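Local structure of mirolysin (Tannerella forsythia, 6R7V) at residues R38-S43 against L289-T294; D77-N82 against N100-L105. The protein is the latent zymogen of a pappalysin-family zinc metallopeptidase of the metzincin type, which probably hydrolyses peptide bonds once activated. The protein carries 1 engineered substitution. All blocks are in the same frame, centred on the assembly; numbering follows the deposited sequence.

Overall arrangement
Interaction 2 is nested inside the chain loop that interaction 1 closes, and the two centres lie about 18 Å apart. Strand 45-55 ties them together: it begins just after segment 38-43, pairs in parallel with strand 101-105 of interaction 2, and is touched by a side chain of interaction 1. Interaction 1 joins the loop after helix 20-32 to the loop after helix 280-288, near the start and end of the chain, about 20 Å from its centre. Interaction 2 is more central, seating the end of helix 64-77 on the sheet beside zinc-bearing helix 203-212. The contacts meet directly where Ser43 C packs against Asn100 ND2 at 3.6 Å.

Interaction 1 (R38-S43 against L289-T294); sequences RSVPSS and LFDTQT
Ser39 lies over the carboxylate of Asp291, its CB 3.4 Å from Asp291 OD1, while its hydroxyl reaches on to Thr292. Asp291 itself forms an Asx turn through Gln293 N, widened to an Asx motif by Thr294 N; both donate to OD1, from opposite faces of the carboxylate plane. The other oxygen serves the partner loop. Ser39 N donates to Asp291 OD2 over 2.7 Å, from above the carboxylate plane and with a bent N-H...O angle of 132°. One carboxylate thus closes its own turn through OD1 and binds, through OD2, a loop some 250 residues earlier in the sequence. A straighter backbone bond runs the opposite way, Thr292 N to Ser39 O at 3.0 Å.

With OG anti to its backbone N (chi1 -166°), Ser39 gives a hydrogen bond to Thr292 OG1, which also accepts from Gln293 NE2. Farther along, Pro41 lays CG and CD against the backbone of Phe290, with Phe290 CB 4.1 Å from Pro41 CG. The Phe290 ring leads away from Pro41 and packs on Ile45 and Ile47 of strand 45-55, joining the loop pair to the central sheet. The nearest approach of the Pro41 ring is to a carbonyl, with CG 3.3 Å from Phe290 O.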
loop_
_atom_site.group_PDB
_atom_site.type_symbol
_atom_site.label_atom_id
_atom_site.label_comp_id
_atom_site.label_asym_id
_atom_site.label_seq_id
_atom_site.Cartn_x
_atom_site.Cartn_y
_atom_site.Cartn_z
ATOM N N ARG A 38 -10.797 10.887 16.271
ATOM C CA ARG A 38 -12.146 10.914 16.841
ATOM C C ARG A 38 -13.204 11.182 15.772
ATOM O O ARG A 38 -14.285 10.590 15.825
ATOM C CB ARG A 38 -12.263 11.958 17.947
ATOM C CG ARG A 38 -13.541 11.817 18.777
ATOM C CD ARG A 38 -14.328 13.111 18.837
ATOM N NE ARG A 38 -15.127 13.353 17.632
ATOM C CZ ARG A 38 -16.387 12.959 17.466
ATOM N NH1 ARG A 38 -17.033 13.235 16.341
ATOM N NH2 ARG A 38 -17.009 12.275 18.421
ATOM N N SER A 39 -12.900 12.079 14.820
ATOM C CA SER A 39 -13.815 12.470 13.752
ATOM C C SER A 39 -13.605 11.625 12.465
ATOM O O SER A 39 -13.769 12.137 11.354
ATOM C CB SER A 39 -13.660 13.960 13.463
ATOM O OG SER A 39 -14.739 14.423 12.670
ATOM N N VAL A 40 -13.311 10.318 12.629
ATOM C CA VAL A 40 -13.123 9.373 11.513
ATOM C C VAL A 40 -14.460 9.260 10.731
ATOM O O VAL A 40 -15.514 9.124 11.353
ATOM C CB VAL A 40 -12.614 7.991 12.008
ATOM C CG1 VAL A 40 -12.344 7.041 10.842
ATOM C CG2 VAL A 40 -11.356 8.154 12.853
ATOM N N PRO A 41 -14.439 9.358 9.384
ATOM C CA PRO A 41 -15.692 9.321 8.624
ATOM C C PRO A 41 -16.497 8.042 8.786
ATOM O O PRO A 41 -15.947 6.946 8.934
ATOM C CB PRO A 41 -15.234 9.470 7.168
ATOM C CG PRO A 41 -13.903 10.073 7.230
ATOM C CD PRO A 41 -13.282 9.539 8.483
ATOM N N SER A 42 -17.813 8.182 8.727
ATOM C CA SER A 42 -18.719 7.043 8.759
ATOM C C SER A 42 -19.085 6.629 7.336
ATOM O O SER A 42 -19.786 5.630 7.154
ATOM C CB SER A 42 -19.980 7.387 9.549
ATOM O OG SER A 42 -20.646 8.485 8.947
ATOM N N SER A 43 -18.627 7.398 6.322
ATOM C CA SER A 43 -19.008 7.099 4.953
ATOM C C SER A 43 -17.844 6.634 4.096
ATOM O O SER A 43 -16.697 6.573 4.529
ATOM C CB SER A 43 -19.682 8.291 4.298
ATOM O OG SER A 43 -18.835 9.424 4.365
ATOM N N LEU A 289 -6.935 8.056 8.988
ATOM C CA LEU A 289 -6.171 9.109 8.284
ATOM C C LEU A 289 -7.081 10.106 7.605
ATOM O O LEU A 289 -6.613 11.169 7.196
ATOM C CB LEU A 289 -5.244 8.486 7.238
ATOM C CG LEU A 289 -4.208 7.498 7.750
ATOM C CD1 LEU A 289 -3.501 6.846 6.604
ATOM C CD2 LEU A 289 -3.161 8.172 8.634
ATOM N N PHE A 290 -8.389 9.800 7.523
ATOM C CA PHE A 290 -9.318 10.686 6.839
ATOM C C PHE A 290 -10.238 11.382 7.838
ATOM O O PHE A 290 -11.238 11.961 7.431
ATOM C CB PHE A 290 -10.089 9.903 5.787
ATOM C CG PHE A 290 -9.160 9.307 4.762
ATOM C CD1 PHE A 290 -8.851 10.000 3.589
ATOM C CD2 PHE A 290 -8.612 8.041 4.950
ATOM C CE1 PHE A 290 -8.001 9.440 2.642
ATOM C CE2 PHE A 290 -7.755 7.485 4.000
ATOM C CZ PHE A 290 -7.443 8.194 2.864
ATOM N N ASP A 291 -9.878 11.365 9.139
ATOM C CA ASP A 291 -10.600 12.093 10.188
ATOM C C ASP A 291 -10.874 13.499 9.639
ATOM O O ASP A 291 -9.938 14.148 9.194
ATOM C CB ASP A 291 -9.712 12.121 11.446
ATOM C CG ASP A 291 -10.237 12.920 12.604
ATOM O OD1 ASP A 291 -10.388 14.151 12.455
ATOM O OD2 ASP A 291 -10.447 12.332 13.668
ATOM N N THR A 292 -12.149 13.926 9.585
ATOM C CA THR A 292 -12.537 15.185 8.914
ATOM C C THR A 292 -11.952 16.467 9.540
ATOM O O THR A 292 -11.921 17.501 8.863
ATOM C CB THR A 292 -14.066 15.315 8.830
ATOM O OG1 THR A 292 -14.586 15.366 10.148
ATOM C CG2 THR A 292 -14.724 14.177 8.049
ATOM N N GLN A 293 -11.465 16.400 10.785
ATOM C CA GLN A 293 -10.948 17.586 11.475
ATOM C C GLN A 293 -9.421 17.615 11.531
ATOM O O GLN A 293 -8.838 18.691 11.390
ATOM C CB GLN A 293 -11.512 17.682 12.910
ATOM C CG GLN A 293 -13.043 17.622 13.031
ATOM C CD GLN A 293 -13.804 18.597 12.160
ATOM O OE1 GLN A 293 -13.615 19.814 12.225
ATOM N NE2 GLN A 293 -14.703 18.075 11.340
ATOM N N THR A 294 -8.778 16.452 11.756
ATOM C CA THR A 294 -7.327 16.389 11.937
ATOM C C THR A 294 -6.632 15.269 11.133
ATOM O O THR A 294 -5.427 15.059 11.312
ATOM C CB THR A 294 -7.023 16.222 13.441
ATOM O OG1 THR A 294 -5.618 16.349 13.659
ATOM C CG2 THR A 294 -7.514 14.898 14.003
#

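Interaction 2 (D77-N82 against N100-L105)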
loop_
_atom_site.group_PDB
_atom_site.type_symbol
_atom_site.label_atom_id
_atom_site.label_comp_id
_atom_site.label_asym_id
_atom_site.label_seq_id
_atom_site.Cartn_x
_atom_site.Cartn_y
_atom_site.Cartn_z
ATOM N N ASP A 77 -10.202 -5.548 -2.872
ATOM C CA ASP A 77 -9.565 -5.849 -1.586
ATOM C C ASP A 77 -9.935 -4.878 -0.486
ATOM O O ASP A 77 -10.018 -5.312 0.677
ATOM C CB ASP A 77 -8.050 -5.885 -1.790
ATOM C CG ASP A 77 -7.582 -7.021 -2.712
ATOM O OD1 ASP A 77 -8.409 -7.917 -3.032
ATOM O OD2 ASP A 77 -6.385 -7.042 -3.071
ATOM N N PHE A 78 -10.133 -3.602 -0.816
ATOM C CA PHE A 78 -10.491 -2.583 0.181
ATOM C C PHE A 78 -11.998 -2.489 0.442
ATOM O O PHE A 78 -12.442 -1.616 1.204
ATOM C CB PHE A 78 -9.925 -1.225 -0.259
ATOM C CG PHE A 78 -8.444 -1.092 -0.016
ATOM C CD1 PHE A 78 -7.519 -1.598 -0.932
ATOM C CD2 PHE A 78 -7.962 -0.520 1.159
ATOM C CE1 PHE A 78 -6.145 -1.555 -0.657
ATOM C CE2 PHE A 78 -6.570 -0.438 1.405
ATOM C CZ PHE A 78 -5.679 -0.939 0.485
ATOM N N ARG A 79 -12.790 -3.405 -0.143
ATOM C CA ARG A 79 -14.236 -3.410 0.134
ATOM C C ARG A 79 -14.688 -4.843 0.455
ATOM O O ARG A 79 -15.900 -5.126 0.430
ATOM C CB ARG A 79 -15.000 -2.841 -1.060
ATOM C CG ARG A 79 -14.724 -1.349 -1.291
ATOM C CD ARG A 79 -15.617 -0.785 -2.386
ATOM N NE ARG A 79 -15.458 -1.458 -3.671
ATOM C CZ ARG A 79 -16.247 -1.227 -4.715
ATOM N NH1 ARG A 79 -17.250 -0.367 -4.620
ATOM N NH2 ARG A 79 -16.062 -1.883 -5.852
ATOM N N ARG A 80 -13.732 -5.741 0.765
ATOM C CA ARG A 80 -14.000 -7.171 0.969
ATOM C C ARG A 80 -14.944 -7.733 -0.138
ATOM O O ARG A 80 -15.900 -8.484 0.128
ATOM C CB ARG A 80 -14.516 -7.477 2.380
ATOM C CG ARG A 80 -14.344 -8.977 2.689
ATOM C CD ARG A 80 -14.087 -9.341 4.146
ATOM N NE ARG A 80 -13.870 -10.784 4.292
ATOM C CZ ARG A 80 -12.724 -11.436 4.045
ATOM N NH1 ARG A 80 -11.645 -10.780 3.612
ATOM N NH2 ARG A 80 -12.661 -12.758 4.189
ATOM N N MET A 81 -14.621 -7.395 -1.390
ATOM C CA MET A 81 -15.318 -7.894 -2.555
ATOM C C MET A 81 -14.412 -8.785 -3.382
ATOM O O MET A 81 -14.804 -9.180 -4.488
ATOM C CB MET A 81 -15.878 -6.746 -3.373
ATOM C CG MET A 81 -17.020 -6.053 -2.654
ATOM S SD MET A 81 -17.571 -4.602 -3.547
ATOM C CE MET A 81 -18.346 -5.363 -4.898
ATOM N N ASN A 82 -13.242 -9.157 -2.839
ATOM C CA ASN A 82 -12.353 -10.129 -3.506
ATOM C C ASN A 82 -13.024 -11.502 -3.458
ATOM O O ASN A 82 -13.421 -11.939 -2.377
ATOM C CB ASN A 82 -10.977 -10.171 -2.793
ATOM C CG ASN A 82 -11.029 -10.215 -1.278
ATOM O OD1 ASN A 82 -11.656 -9.345 -0.631
ATOM N ND2 ASN A 82 -10.314 -11.198 -0.691
ATOM N N ASN A 100 -14.140 -0.040 3.192
ATOM C CA ASN A 100 -15.071 0.961 2.679
ATOM C C ASN A 100 -14.291 2.169 2.123
ATOM O O ASN A 100 -14.606 3.350 2.363
ATOM C CB ASN A 100 -16.108 1.342 3.738
ATOM C CG ASN A 100 -17.209 2.256 3.243
ATOM O OD1 ASN A 100 -17.530 2.286 2.050
ATOM N ND2 ASN A 100 -17.778 3.030 4.151
ATOM N N ILE A 101 -13.230 1.841 1.366
ATOM C CA ILE A 101 -12.406 2.789 0.636
ATOM C C ILE A 101 -12.503 2.395 -0.832
ATOM O O ILE A 101 -12.269 1.230 -1.175
ATOM C CB ILE A 101 -10.940 2.756 1.155
ATOM C CG1 ILE A 101 -10.865 3.190 2.619
ATOM C CG2 ILE A 101 -10.048 3.663 0.291
ATOM C CD1 ILE A 101 -9.449 3.031 3.284
ATOM N N GLU A 102 -12.815 3.377 -1.687
ATOM C CA GLU A 102 -12.896 3.247 -3.146
ATOM C C GLU A 102 -11.767 3.966 -3.831
ATOM O O GLU A 102 -11.357 5.027 -3.363
ATOM C CB GLU A 102 -14.184 3.920 -3.674
ATOM C CG GLU A 102 -15.483 3.204 -3.490
ATOM C CD GLU A 102 -16.673 4.064 -3.888
ATOM O OE1 GLU A 102 -16.500 5.185 -4.417
ATOM O OE2 GLU A 102 -17.792 3.633 -3.581
ATOM N N PHE A 103 -11.389 3.493 -5.015
ATOM C CA PHE A 103 -10.320 4.069 -5.824
ATOM C C PHE A 103 -10.858 4.338 -7.192
ATOM O O PHE A 103 -11.568 3.500 -7.750
ATOM C CB PHE A 103 -9.130 3.105 -5.920
ATOM C CG PHE A 103 -8.495 2.782 -4.592
ATOM C CD1 PHE A 103 -9.038 1.802 -3.761
ATOM C CD2 PHE A 103 -7.377 3.483 -4.148
ATOM C CE1 PHE A 103 -8.456 1.508 -2.528
ATOM C CE2 PHE A 103 -6.818 3.215 -2.892
ATOM C CZ PHE A 103 -7.360 2.218 -2.090
ATOM N N LYS A 104 -10.578 5.530 -7.730
ATOM C CA LYS A 104 -11.012 5.832 -9.093
ATOM C C LYS A 104 -9.920 6.572 -9.795
ATOM O O LYS A 104 -9.347 7.511 -9.231
ATOM C CB LYS A 104 -12.299 6.681 -9.139
ATOM C CG LYS A 104 -13.566 6.005 -8.655
ATOM C CD LYS A 104 -14.767 6.960 -8.797
ATOM C CE LYS A 104 -15.909 6.470 -7.956
ATOM N NZ LYS A 104 -17.129 7.292 -8.135
ATOM N N LEU A 105 -9.685 6.236 -11.072
ATOM C CA LEU A 105 -8.710 7.000 -11.816
ATOM C C LEU A 105 -9.204 8.435 -11.999
ATOM O O LEU A 105 -10.384 8.662 -12.296
ATOM C CB LEU A 105 -8.487 6.369 -13.188
ATOM C CG LEU A 105 -7.740 5.019 -13.183
ATOM C CD1 LEU A 105 -7.754 4.400 -14.602
ATOM C CD2 LEU A 105 -6.265 5.216 -12.765
HETATM O O HOH W 1 -18.006 1.409 -2.590
#
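Phe78, the first residue to leave helical geometry after helix 64-77, directs its CB toward strand 101-105, and its ring receives the edge of Phe103 in a T-shaped stack. The centroids are 5.1 Å apart and the planes meet at 68°. Phe103 CZ stands over the centre of the Phe78 ring, while Phe103 CE1 leans toward its near rim, 3.6 Å from Phe78 CG. CB of Phe78 lies near the plane of the Phe103 ring, at its edge, and also packs against CB of Ile101. Both phenylalanines touch Val209 of helix 203-212, which bears zinc ligands, and the Phe78 side chain is about 12 Å from the zinc ion. The pair therefore belongs to the packing between the metzincin sheet and its helices.

Arg79 covers the more polar side. Its CG passes 3.6 Å from Ile101 O, a carbonyl buried here with no hydrogen-bond partner in the model. A bend at chi3 (-59°) turns the chain at CD, and NE bonds to Asn75 O in the preceding helix. Met81 SD lies over one face of the guanidinium, off its centre. The guanidinium and the Glu102 carboxylate stand nearly perpendicular, and their charges stay beyond salt-bridge range, Arg79 NH1 to Glu102 OE2 being 4.2 Å. A water lies between the two groups, implausibly close to Glu102 OE2, which leaves that half of the bridge doubtful. On the other side it sits at the guanidinium edge, in its plane, and accepts from Arg79 NH1 at 2.8 Å.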